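RNase III (Scheffersomyces stipitis, PDB 7DEY) probably cleaves double-stranded RNA endonucleolytically, leaving 5'-phosphomonoester ends, as a yeast Dicer of the ribonuclease III family. Local coordinates at residues I58-F63 and L148-K152; L43-D48 and E119-A124; T83-F87 and L143-K147. One frame throughout, in Å; residues are numbered along the deposited sequence.

Contact 1: residues I58-F63 and L148-K152; sequences IIYDKF and LEAFK
Leu148 reaches from helix 145-156 into the group of side chains formed by Ile58, Ile59, Lys62 and Phe63 at the end of helix 42-62. Its CB points toward that helix, and the nearest atom of the Phe63 ring, CZ, lies 4.2 Å from Leu148 CB. CG is set anti to the carbonyl carbon (chi1 -70°), and there the chain forks, so that each methyl serves a different pair of partners. CD1 takes the side of Ile58 and Lys62: it is 3.7 Å from Ile58 CG2 and 3.6 Å from Lys62 CD, the aliphatic part of the lysine packing on the methyl. CD2 turns to the other side and lies 3.9 Å from Phe63 CE2, with Ile59 CG2 as its second neighbour. A branched leucine suits this place because one unbranched tip could not serve both pairs.

The contact belongs to the all-helical ribonuclease III domain, where segments 58-62 and 148-152 run at 40° to each other. Met74 of helix 68-78 touches both Phe63 and Phe151, while Leu140 of helix 134-143 touches Ile58.

Phe63, the first residue to leave the helical conformation, folds its ring back toward the partner. The rim leads: CZ lies 3.6 Å from Leu148 O, in the ring plane, and CE1 is 3.7 Å from Lys152 CA. That carbonyl already accepts the helical bond from Lys152 N, so the aromatic edge adds only a weakly polar neighbour. One face of the ring is partly covered by Lys62 CG. Beyond it, toward the surface, two like charges approach closely, Lys62 NZ lying 3.5 Å from Lys152 NZ; Glu149 OE1 is near Lys62 NZ but beyond salt-bridge range.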
loop_
_atom_site.group_PDB
_atom_site.type_symbol
_atom_site.label_atom_id
_atom_site.label_comp_id
_atom_site.label_asym_id
_atom_site.label_seq_id
_atom_site.Cartn_x
_atom_site.Cartn_y
_atom_site.Cartn_z
ATOM N N ILE C 58 13.909 -0.074 -8.407
ATOM C CA ILE C 58 13.683 -1.056 -7.352
ATOM C C ILE C 58 12.726 -2.161 -7.818
ATOM O O ILE C 58 13.040 -3.350 -7.731
ATOM C CB ILE C 58 13.191 -0.346 -6.080
ATOM C CG1 ILE C 58 14.306 0.555 -5.533
ATOM C CG2 ILE C 58 12.692 -1.345 -5.044
ATOM C CD1 ILE C 58 13.823 1.748 -4.742
ATOM N N ILE C 59 11.566 -1.800 -8.365
ATOM C CA ILE C 59 10.631 -2.854 -8.765
ATOM C C ILE C 59 11.159 -3.638 -9.966
ATOM O O ILE C 59 11.024 -4.864 -10.016
ATOM C CB ILE C 59 9.223 -2.292 -9.043
ATOM C CG1 ILE C 59 9.260 -1.259 -10.166
ATOM C CG2 ILE C 59 8.590 -1.757 -7.768
ATOM C CD1 ILE C 59 7.888 -1.011 -10.769
ATOM N N TYR C 60 11.744 -2.953 -10.958
ATOM C CA TYR C 60 12.283 -3.658 -12.123
ATOM C C TYR C 60 13.246 -4.760 -11.695
ATOM O O TYR C 60 13.186 -5.895 -12.193
ATOM C CB TYR C 60 12.997 -2.665 -13.040
ATOM C CG TYR C 60 13.373 -3.193 -14.406
ATOM C CD1 TYR C 60 14.582 -3.866 -14.620
ATOM C CD2 TYR C 60 12.528 -3.000 -15.492
ATOM C CE1 TYR C 60 14.925 -4.335 -15.881
ATOM C CE2 TYR C 60 12.859 -3.469 -16.757
ATOM C CZ TYR C 60 14.051 -4.124 -16.951
ATOM O OH TYR C 60 14.349 -4.578 -18.221
ATOM N N ASP C 61 14.124 -4.436 -10.748
ATOM C CA ASP C 61 15.087 -5.396 -10.231
ATOM C C ASP C 61 14.401 -6.534 -9.463
ATOM O O ASP C 61 14.819 -7.692 -9.564
ATOM C CB ASP C 61 16.088 -4.630 -9.357
ATOM C CG ASP C 61 16.948 -5.528 -8.515
ATOM O OD1 ASP C 61 18.185 -5.518 -8.736
ATOM O OD2 ASP C 61 16.398 -6.223 -7.625
ATOM N N LYS C 62 13.353 -6.229 -8.685
ATOM C CA LYS C 62 12.782 -7.216 -7.765
ATOM C C LYS C 62 11.794 -8.152 -8.449
ATOM O O LYS C 62 11.597 -9.288 -8.000
ATOM C CB LYS C 62 12.089 -6.518 -6.591
ATOM C CG LYS C 62 11.619 -7.471 -5.513
ATOM C CD LYS C 62 11.837 -6.927 -4.107
ATOM C CE LYS C 62 12.215 -8.043 -3.110
ATOM N NZ LYS C 62 11.700 -9.410 -3.481
ATOM N N PHE C 63 11.168 -7.716 -9.529
ATOM C CA PHE C 63 10.146 -8.503 -10.205
ATOM C C PHE C 63 10.542 -8.698 -11.660
ATOM O O PHE C 63 9.976 -8.053 -12.554
ATOM C CB PHE C 63 8.783 -7.823 -10.086
ATOM C CG PHE C 63 8.366 -7.573 -8.662
ATOM C CD1 PHE C 63 7.883 -8.614 -7.879
ATOM C CD2 PHE C 63 8.488 -6.309 -8.099
ATOM C CE1 PHE C 63 7.505 -8.408 -6.573
ATOM C CE2 PHE C 63 8.112 -6.086 -6.792
ATOM C CZ PHE C 63 7.610 -7.148 -6.024
ATOM N N LEU C 148 6.607 -4.336 -1.023
ATOM C CA LEU C 148 6.987 -5.185 -2.142
ATOM C C LEU C 148 6.749 -6.643 -1.817
ATOM O O LEU C 148 6.325 -7.409 -2.687
ATOM C CB LEU C 148 8.443 -4.965 -2.533
ATOM C CG LEU C 148 8.779 -3.627 -3.201
ATOM C CD1 LEU C 148 10.174 -3.728 -3.809
ATOM C CD2 LEU C 148 7.735 -3.226 -4.233
ATOM N N GLU C 149 6.994 -7.052 -0.575
ATOM C CA GLU C 149 6.658 -8.422 -0.230
ATOM C C GLU C 149 5.162 -8.645 -0.330
ATOM O O GLU C 149 4.731 -9.738 -0.712
ATOM C CB GLU C 149 7.192 -8.786 1.155
ATOM C CG GLU C 149 7.405 -10.299 1.363
ATOM C CD GLU C 149 7.952 -11.033 0.118
ATOM O OE1 GLU C 149 8.845 -10.483 -0.588
ATOM O OE2 GLU C 149 7.481 -12.176 -0.148
ATOM N N ALA C 150 4.347 -7.620 -0.046
ATOM C CA ALA C 150 2.920 -7.754 -0.332
ATOM C C ALA C 150 2.692 -8.038 -1.812
ATOM O O ALA C 150 1.897 -8.910 -2.166
ATOM C CB ALA C 150 2.149 -6.517 0.115
ATOM N N PHE C 151 3.422 -7.367 -2.691
ATOM C CA PHE C 151 3.156 -7.583 -4.105
ATOM C C PHE C 151 3.739 -8.910 -4.583
ATOM O O PHE C 151 3.158 -9.564 -5.458
ATOM C CB PHE C 151 3.702 -6.425 -4.934
ATOM C CG PHE C 151 2.956 -5.127 -4.744
ATOM C CD1 PHE C 151 2.168 -4.898 -3.613
ATOM C CD2 PHE C 151 3.057 -4.118 -5.690
ATOM C CE1 PHE C 151 1.494 -3.699 -3.431
ATOM C CE2 PHE C 151 2.381 -2.917 -5.520
ATOM C CZ PHE C 151 1.601 -2.709 -4.387
ATOM N N LYS C 152 4.887 -9.328 -4.030
ATOM C CA LYS C 152 5.445 -10.602 -4.457
ATOM C C LYS C 152 4.459 -11.735 -4.195
ATOM O O LYS C 152 4.336 -12.666 -5.005
ATOM C CB LYS C 152 6.779 -10.876 -3.765
ATOM C CG LYS C 152 7.554 -12.052 -4.401
ATOM C CD LYS C 152 8.993 -11.692 -4.622
ATOM C CE LYS C 152 9.817 -12.803 -5.255
ATOM N NZ LYS C 152 11.280 -12.647 -4.870
#

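Contact 2: residues L43-D48 and E119-A124; sequences LEFLGD and EAYIGA
Glu119 lies alongside both Glu44 and Asp48, its carboxylate beside theirs where helices 42-62 and 113-128 cross. With CG anti to the carbonyl carbon (chi1 -74°) and the rest of the chain extended, it points the same way as its two acidic neighbours. Its OE2 is 2.8 Å from Glu44 OE1 and 2.9 Å from Asp48 OD2; the carboxylate planes of Asp48 and Glu119 are turned 54° against each other. Asp116, one turn earlier on helix 113-128, adds a further acid. Such a gathering of carboxylates is consistent with the acidic, metal-binding cluster of ribonuclease III enzymes, and the segment LEFLGD belongs to the family's signature sequence.

Beneath the acids the two backbones nearly touch. The segment axes approach to 6.4 Å and cross at 83°, with Gly47 CA only 3.6 Å from Gly123 CA. A CB on Gly47 would run into Glu119 O, and one on Gly123 into Leu43 O, so glycine suits both positions. Gly47 CA also makes a CA-H...O contact with Glu119 O. Small Ala120 lets Glu44 N approach, and its methyl meets Leu43 CB. Leu43 CD2 extends along the second helix to Gly123 O, while Ile122 CG2 packs 3.7 Å from Gly47 O at the other side of the crossing.

Ile122 also packs on Val50 and Leu51, farther along helix 42-62. Leu43 touches Arg16 of helix 11-18, and the far side of helix 113-128 is covered by that same N-terminal helix, through Val17 against Ala124 and Tyr121.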
loop_
_atom_site.group_PDB
_atom_site.type_symbol
_atom_site.label_atom_id
_atom_site.label_comp_id
_atom_site.label_asym_id
_atom_site.label_seq_id
_atom_site.Cartn_x
_atom_site.Cartn_y
_atom_site.Cartn_z
ATOM N N LEU C 43 11.717 21.688 -5.613
ATOM C CA LEU C 43 11.955 20.462 -4.862
ATOM C C LEU C 43 10.813 19.469 -5.048
ATOM O O LEU C 43 11.068 18.271 -5.214
ATOM C CB LEU C 43 12.190 20.783 -3.384
ATOM C CG LEU C 43 13.484 21.589 -3.153
ATOM C CD1 LEU C 43 13.546 22.299 -1.796
ATOM C CD2 LEU C 43 14.702 20.709 -3.337
ATOM N N GLU C 44 9.553 19.935 -5.058
ATOM C CA GLU C 44 8.449 19.048 -5.431
ATOM C C GLU C 44 8.700 18.397 -6.785
ATOM O O GLU C 44 8.337 17.236 -6.999
ATOM C CB GLU C 44 7.123 19.801 -5.477
ATOM C CG GLU C 44 5.853 18.904 -5.617
ATOM C CD GLU C 44 5.581 18.352 -7.049
ATOM O OE1 GLU C 44 4.890 17.308 -7.172
ATOM O OE2 GLU C 44 6.038 18.949 -8.054
ATOM N N PHE C 45 9.308 19.140 -7.715
ATOM C CA PHE C 45 9.502 18.687 -9.090
ATOM C C PHE C 45 10.635 17.681 -9.162
ATOM O O PHE C 45 10.507 16.626 -9.800
ATOM C CB PHE C 45 9.753 19.920 -9.972
ATOM C CG PHE C 45 10.421 19.643 -11.300
ATOM C CD1 PHE C 45 9.654 19.496 -12.458
ATOM C CD2 PHE C 45 11.827 19.624 -11.410
ATOM C CE1 PHE C 45 10.254 19.287 -13.687
ATOM C CE2 PHE C 45 12.452 19.401 -12.640
ATOM C CZ PHE C 45 11.658 19.229 -13.780
ATOM N N LEU C 46 11.738 17.992 -8.478
ATOM C CA LEU C 46 12.873 17.086 -8.422
ATOM C C LEU C 46 12.533 15.850 -7.603
ATOM O O LEU C 46 12.864 14.725 -7.999
ATOM C CB LEU C 46 14.069 17.816 -7.829
ATOM C CG LEU C 46 15.382 17.049 -7.764
ATOM C CD1 LEU C 46 15.587 16.375 -9.092
ATOM C CD2 LEU C 46 16.562 17.984 -7.383
ATOM N N GLY C 47 11.867 16.031 -6.461
ATOM C CA GLY C 47 11.488 14.879 -5.664
ATOM C C GLY C 47 10.640 13.906 -6.449
ATOM O O GLY C 47 10.955 12.715 -6.531
ATOM N N ASP C 48 9.561 14.409 -7.058
ATOM C CA ASP C 48 8.707 13.591 -7.911
ATOM C C ASP C 48 9.541 12.726 -8.862
ATOM O O ASP C 48 9.353 11.505 -8.943
ATOM C CB ASP C 48 7.754 14.510 -8.683
ATOM C CG ASP C 48 6.418 13.866 -8.977
ATOM O OD1 ASP C 48 6.395 12.745 -9.538
ATOM O OD2 ASP C 48 5.380 14.481 -8.657
ATOM N N GLU C 119 7.337 14.488 -1.545
ATOM C CA GLU C 119 8.093 14.628 -2.780
ATOM C C GLU C 119 9.128 15.735 -2.649
ATOM O O GLU C 119 10.306 15.533 -2.964
ATOM C CB GLU C 119 7.148 14.859 -3.955
ATOM C CG GLU C 119 6.426 13.581 -4.348
ATOM C CD GLU C 119 5.530 13.741 -5.559
ATOM O OE1 GLU C 119 5.290 12.715 -6.238
ATOM O OE2 GLU C 119 5.059 14.874 -5.833
ATOM N N ALA C 120 8.719 16.899 -2.138
ATOM C CA ALA C 120 9.687 17.958 -1.874
ATOM C C ALA C 120 10.833 17.455 -0.995
ATOM O O ALA C 120 12.013 17.731 -1.267
ATOM C CB ALA C 120 8.998 19.157 -1.220
ATOM N N TYR C 121 10.505 16.709 0.060
ATOM C CA TYR C 121 11.527 16.234 0.981
ATOM C C TYR C 121 12.588 15.418 0.247
ATOM O O TYR C 121 13.783 15.741 0.292
ATOM C CB TYR C 121 10.868 15.419 2.086
ATOM C CG TYR C 121 11.781 15.112 3.245
ATOM C CD1 TYR C 121 11.982 16.036 4.260
ATOM C CD2 TYR C 121 12.434 13.896 3.322
ATOM C CE1 TYR C 121 12.806 15.760 5.306
ATOM C CE2 TYR C 121 13.264 13.607 4.357
ATOM C CZ TYR C 121 13.453 14.536 5.355
ATOM O OH TYR C 121 14.295 14.227 6.412
ATOM N N ILE C 122 12.164 14.358 -0.452
ATOM C CA ILE C 122 13.082 13.606 -1.306
ATOM C C ILE C 122 13.855 14.544 -2.224
ATOM O O ILE C 122 15.059 14.371 -2.447
ATOM C CB ILE C 122 12.307 12.555 -2.119
ATOM C CG1 ILE C 122 12.139 11.274 -1.316
ATOM C CG2 ILE C 122 13.010 12.257 -3.458
ATOM C CD1 ILE C 122 11.228 10.273 -2.019
ATOM N N GLY C 123 13.170 15.543 -2.781
ATOM C CA GLY C 123 13.863 16.559 -3.553
ATOM C C GLY C 123 14.977 17.236 -2.776
ATOM O O GLY C 123 16.003 17.604 -3.357
ATOM N N ALA C 124 14.808 17.382 -1.449
ATOM C CA ALA C 124 15.853 17.992 -0.627
ATOM C C ALA C 124 17.001 17.027 -0.376
ATOM O O ALA C 124 18.167 17.383 -0.575
ATOM C CB ALA C 124 15.289 18.475 0.702
#

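Contact 3: residues T83-F87 and L143-K147; sequences TLTQF and LYAPK
Phe87 and Tyr144 form a T-shaped pair: the edge of the phenylalanine ring meets the face of the tyrosine, with centroids 5.1 Å apart and planes at 82°. Phe87 CE2 lies 3.5 Å from Tyr144 CZ, and the tyrosine hydroxyl stands near the plane of the Phe87 ring while hydrogen-bonding to Leu78 O. Tyrosine thus suits a place needing both a broad apolar face and a polar end.

A CH-pi contact covers one face of Phe87. Leu143 holds its CG anti to the backbone N (chi1 -178°), which carries that atom almost over the ring centre, 3.8 Å from the Phe87 centroid. Its methyls spread to either side, CD1 coming 3.6 Å from Phe87 CD1. Across the ring lies Thr83 O, toward the rim. An alanine in place of Phe87 is likely to open a gap between the helices, leaving the Tyr144 face and the Leu143 methyls without their partner.

Lys147 adds looser contacts. Its CD packs 4.0 Å from Thr83 OG1 and lies obliquely near Phe87 CZ, and its NZ comes 3.5 Å from Gln86 OE1 without a clear hydrogen bond. Gln86 also packs on Gln157 of the second subunit. Buried aromatic and leucine side chains joining helix 81-90 to the turn between helices 134-143 and 145-156 are the helical core packing of a ribonuclease III domain, here close to the subunit boundary.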
loop_
_atom_site.group_PDB
_atom_site.type_symbol
_atom_site.label_atom_id
_atom_site.label_comp_id
_atom_site.label_asym_id
_atom_site.label_seq_id
_atom_site.Cartn_x
_atom_site.Cartn_y
_atom_site.Cartn_z
ATOM N N THR C 83 0.052 6.126 -0.413
ATOM C CA THR C 83 1.247 5.585 0.219
ATOM C C THR C 83 2.223 6.675 0.658
ATOM O O THR C 83 2.885 6.526 1.698
ATOM C CB THR C 83 1.953 4.615 -0.700
ATOM O OG1 THR C 83 3.255 4.393 -0.170
ATOM C CG2 THR C 83 2.082 5.198 -2.066
ATOM N N LEU C 84 2.365 7.755 -0.132
ATOM C CA LEU C 84 3.291 8.822 0.254
ATOM C C LEU C 84 2.793 9.548 1.487
ATOM O O LEU C 84 3.604 10.030 2.283
ATOM C CB LEU C 84 3.489 9.833 -0.877
ATOM C CG LEU C 84 4.041 9.338 -2.206
ATOM C CD1 LEU C 84 4.459 10.510 -3.034
ATOM C CD2 LEU C 84 5.210 8.431 -1.942
ATOM N N THR C 85 1.468 9.644 1.657
ATOM C CA THR C 85 0.918 10.168 2.900
ATOM C C THR C 85 1.221 9.236 4.055
ATOM O O THR C 85 1.516 9.689 5.165
ATOM C CB THR C 85 -0.590 10.355 2.800
ATOM O OG1 THR C 85 -0.903 11.276 1.753
ATOM C CG2 THR C 85 -1.121 10.887 4.112
ATOM N N GLN C 86 1.141 7.927 3.814
ATOM C CA GLN C 86 1.415 6.972 4.878
ATOM C C GLN C 86 2.852 7.097 5.353
ATOM O O GLN C 86 3.113 7.112 6.555
ATOM C CB GLN C 86 1.118 5.551 4.398
ATOM C CG GLN C 86 0.936 4.563 5.524
ATOM C CD GLN C 86 0.394 3.225 5.056
ATOM O OE1 GLN C 86 0.544 2.847 3.894
ATOM N NE2 GLN C 86 -0.247 2.497 5.971
ATOM N N PHE C 87 3.795 7.237 4.420
ATOM C CA PHE C 87 5.181 7.485 4.801
ATOM C C PHE C 87 5.312 8.780 5.593
ATOM O O PHE C 87 6.037 8.829 6.596
ATOM C CB PHE C 87 6.075 7.537 3.558
ATOM C CG PHE C 87 6.182 6.226 2.827
ATOM C CD1 PHE C 87 6.041 5.024 3.501
ATOM C CD2 PHE C 87 6.424 6.197 1.464
ATOM C CE1 PHE C 87 6.141 3.812 2.822
ATOM C CE2 PHE C 87 6.508 5.004 0.786
ATOM C CZ PHE C 87 6.367 3.804 1.467
ATOM N N LEU C 143 12.373 1.159 2.851
ATOM C CA LEU C 143 11.077 1.773 3.121
ATOM C C LEU C 143 9.955 1.048 2.409
ATOM O O LEU C 143 8.798 1.107 2.843
ATOM C CB LEU C 143 11.102 3.244 2.689
ATOM C CG LEU C 143 9.881 4.144 2.892
ATOM C CD1 LEU C 143 9.393 4.108 4.312
ATOM C CD2 LEU C 143 10.223 5.568 2.483
ATOM N N TYR C 144 10.268 0.367 1.316
ATOM C CA TYR C 144 9.253 -0.263 0.499
ATOM C C TYR C 144 9.166 -1.763 0.694
ATOM O O TYR C 144 8.233 -2.374 0.165
ATOM C CB TYR C 144 9.513 0.042 -0.977
ATOM C CG TYR C 144 8.941 1.365 -1.414
ATOM C CD1 TYR C 144 7.566 1.543 -1.488
ATOM C CD2 TYR C 144 9.764 2.426 -1.754
ATOM C CE1 TYR C 144 7.021 2.740 -1.891
ATOM C CE2 TYR C 144 9.235 3.637 -2.155
ATOM C CZ TYR C 144 7.855 3.795 -2.227
ATOM O OH TYR C 144 7.281 5.001 -2.617
ATOM N N ALA C 145 10.105 -2.370 1.434
ATOM C CA ALA C 145 10.183 -3.814 1.639
ATOM C C ALA C 145 8.829 -4.452 1.949
ATOM O O ALA C 145 8.412 -5.358 1.214
ATOM C CB ALA C 145 11.181 -4.137 2.750
ATOM N N PRO C 146 8.102 -4.016 2.999
ATOM C CA PRO C 146 6.787 -4.630 3.254
ATOM C C PRO C 146 5.832 -4.481 2.086
ATOM O O PRO C 146 5.109 -5.434 1.766
ATOM C CB PRO C 146 6.283 -3.880 4.496
ATOM C CG PRO C 146 7.479 -3.223 5.086
ATOM C CD PRO C 146 8.336 -2.882 3.921
ATOM N N LYS C 147 5.815 -3.315 1.426
ATOM C CA LYS C 147 4.927 -3.139 0.279
ATOM C C LYS C 147 5.315 -4.069 -0.857
ATOM O O LYS C 147 4.441 -4.549 -1.594
ATOM C CB LYS C 147 4.943 -1.684 -0.214
ATOM C CG LYS C 147 4.797 -0.648 0.887
ATOM C CD LYS C 147 3.807 0.447 0.528
ATOM C CE LYS C 147 2.374 0.051 0.797
ATOM N NZ LYS C 147 2.068 0.132 2.240
#

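Along the chain the segments come in the order 43-48, 58-63, 83-87, 119-124, 143-147, 148-152, so contact 3 is nested within contact 1, and contact 2 interleaves with both. Contacts 1 and 2 use opposite ends of helix 42-62, their centres 23 Å apart. Contacts 1 and 3 occupy adjoining parts of helix 145-156 and its leading turn, at 13 Å. Contacts 2 and 3, 16 Å apart, touch where Glu119 CG meets Leu84 CD1 at 3.9 Å. Together they tie the ribonuclease III domain's helices from its acidic cluster to the helix that precedes the double-stranded RNA binding domain.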